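Local coordinates for protein putative sulfatase yidJ (Bacteroides fragilis, PDB 2QZU) that probably acts as an arylsulfatase, a metal-dependent hydrolase that cleaves sulfate esters, at residues V31-D36 / G291-A296. Residues are numbered along the deposited sequence; the frame is centred on the assembly and turned at random.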
loop_
_atom_site.group_PDB
_atom_site.type_symbol
_atom_site.label_atom_id
_atom_site.label_comp_id
_atom_site.label_asym_id
_atom_site.label_seq_id
_atom_site.Cartn_x
_atom_site.Cartn_y
_atom_site.Cartn_z
ATOM N N VAL A 31 28.747 17.672 -5.106
ATOM C CA VAL A 31 27.428 17.484 -4.525
ATOM C C VAL A 31 26.766 16.504 -5.483
ATOM O O VAL A 31 26.358 16.859 -6.588
ATOM C CB VAL A 31 26.630 18.799 -4.437
ATOM C CG1 VAL A 31 25.206 18.509 -3.962
ATOM C CG2 VAL A 31 27.320 19.753 -3.460
ATOM N N PHE A 32 26.704 15.251 -5.056
ATOM C CA PHE A 32 26.144 14.182 -5.865
ATOM C C PHE A 32 24.718 13.919 -5.413
ATOM O O PHE A 32 24.483 13.396 -4.318
ATOM C CB PHE A 32 27.016 12.936 -5.685
ATOM C CG PHE A 32 26.726 11.828 -6.657
ATOM C CD1 PHE A 32 25.586 11.041 -6.529
ATOM C CD2 PHE A 32 27.633 11.536 -7.670
ATOM C CE1 PHE A 32 25.356 9.970 -7.403
ATOM C CE2 PHE A 32 27.415 10.475 -8.543
ATOM C CZ PHE A 32 26.276 9.688 -8.407
ATOM N N ILE A 33 23.766 14.302 -6.253
ATOM C CA ILE A 33 22.360 14.121 -5.937
ATOM C C ILE A 33 21.748 13.053 -6.823
ATOM O O ILE A 33 21.964 13.037 -8.033
ATOM C CB ILE A 33 21.569 15.429 -6.144
ATOM C CG1 ILE A 33 22.191 16.549 -5.309
ATOM C CG2 ILE A 33 20.107 15.224 -5.738
ATOM C CD1 ILE A 33 21.557 17.901 -5.541
HETATM N N MSE A 34 21.000 12.144 -6.215
HETATM C CA MSE A 34 20.342 11.107 -6.986
HETATM C C MSE A 34 18.980 10.824 -6.388
HETATM O O MSE A 34 18.770 10.965 -5.185
HETATM C CB MSE A 34 21.190 9.829 -7.035
HETATM C CG MSE A 34 21.438 9.156 -5.703
HETATM SE SE MSE A 34 22.496 7.537 -5.924
HETATM C CE MSE A 34 23.819 7.832 -4.543
ATOM N N ALA A 35 18.047 10.462 -7.255
ATOM C CA ALA A 35 16.693 10.143 -6.848
ATOM C C ALA A 35 16.482 8.749 -7.404
ATOM O O ALA A 35 16.713 8.505 -8.586
ATOM C CB ALA A 35 15.706 11.126 -7.467
ATOM N N ASP A 36 16.058 7.832 -6.547
ATOM C CA ASP A 36 15.860 6.455 -6.955
ATOM C C ASP A 36 14.703 6.246 -7.938
ATOM O O ASP A 36 13.652 6.879 -7.834
ATOM C CB ASP A 36 15.660 5.598 -5.695
ATOM C CG ASP A 36 15.753 4.115 -5.969
ATOM O OD1 ASP A 36 14.821 3.563 -6.590
ATOM O OD2 ASP A 36 16.765 3.502 -5.567
ATOM N N GLY A 291 16.063 21.999 -5.925
ATOM C CA GLY A 291 16.172 23.442 -6.062
ATOM C C GLY A 291 16.630 24.094 -4.767
ATOM O O GLY A 291 17.398 25.060 -4.783
ATOM N N ARG A 292 16.158 23.570 -3.640
ATOM C CA ARG A 292 16.539 24.102 -2.334
ATOM C C ARG A 292 18.038 23.909 -2.092
ATOM O O ARG A 292 18.716 24.793 -1.566
ATOM C CB ARG A 292 15.752 23.397 -1.229
ATOM C CG ARG A 292 14.251 23.639 -1.261
ATOM C CD ARG A 292 13.579 22.815 -0.171
ATOM N NE ARG A 292 14.100 23.142 1.152
ATOM C CZ ARG A 292 14.020 22.338 2.211
ATOM N NH1 ARG A 292 13.444 21.147 2.101
ATOM N NH2 ARG A 292 14.504 22.728 3.382
ATOM N N ILE A 293 18.553 22.743 -2.476
ATOM C CA ILE A 293 19.977 22.449 -2.299
ATOM C C ILE A 293 20.836 23.359 -3.173
ATOM O O ILE A 293 21.847 23.904 -2.718
ATOM C CB ILE A 293 20.280 20.970 -2.634
ATOM C CG1 ILE A 293 19.507 20.056 -1.675
ATOM C CG2 ILE A 293 21.785 20.699 -2.533
ATOM C CD1 ILE A 293 19.575 18.573 -2.041
ATOM N N ILE A 294 20.432 23.532 -4.428
ATOM C CA ILE A 294 21.172 24.387 -5.344
ATOM C C ILE A 294 21.204 25.812 -4.800
ATOM O O ILE A 294 22.240 26.475 -4.834
ATOM C CB ILE A 294 20.524 24.404 -6.746
ATOM C CG1 ILE A 294 20.544 22.999 -7.348
ATOM C CG2 ILE A 294 21.259 25.386 -7.651
ATOM C CD1 ILE A 294 21.915 22.362 -7.396
ATOM N N GLU A 295 20.067 26.272 -4.285
ATOM C CA GLU A 295 19.978 27.623 -3.736
ATOM C C GLU A 295 20.938 27.804 -2.565
ATOM O O GLU A 295 21.533 28.868 -2.404
ATOM C CB GLU A 295 18.547 27.925 -3.281
ATOM C CG GLU A 295 18.345 29.353 -2.802
ATOM C CD GLU A 295 16.910 29.639 -2.402
ATOM O OE1 GLU A 295 16.010 29.464 -3.251
ATOM O OE2 GLU A 295 16.681 30.043 -1.242
ATOM N N ALA A 296 21.085 26.764 -1.748
ATOM C CA ALA A 296 21.989 26.823 -0.604
ATOM C C ALA A 296 23.422 26.956 -1.105
ATOM O O ALA A 296 24.221 27.711 -0.543
ATOM C CB ALA A 296 21.843 25.571 0.254
#
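I33 and I293 share one side-chain shape: in each, CG1 lies anti to the carbonyl carbon (chi1 -56° and -62°) and CD1 runs on fully extended, so both chains reach out from their backbones and meet tip to tip. The I33 CD1 methyl faces both branches of I293, lying 4.1 Å from I293 CD1 and equally far from I293 CG2. I293 CG2 also serves V31, whose CG1, anti to the backbone N (chi1 174°), stops 4.3 Å from it. A looser neighbour is I294: its CB bond leaves the helix at an angle to the strand, but the bent chain brings I294 CD1 to 4.8 Å from I33 CD1. Methyls alone bridge the gap, and the backbones stay well apart, with V31 CA 9.2 Å from I293 CA. This is helix-on-sheet packing in the alkaline phosphatase-like alpha/beta fold of sulfatases. Helix 267-299 belongs to the connection between the parallel strands 222-228 and 306-311, and strand 29-35 lies between those two, hydrogen-bonded to both. Side chains alternate along the strand: V31 and I33 face this helix, whereas F32 and M34 pack against helix 76-85 on the opposite face of the sheet. The three touching residues are buried; M228 and V308, from the flanking strands, touch I293 and I294. Farther round the helix, R292 bonds to S206 and to the backbone of E202. At the strand's C-terminal end, D36 makes salt bridges to R80 and K132 and touches S76, the predicted 3-oxoalanine position, which is unmodified serine here.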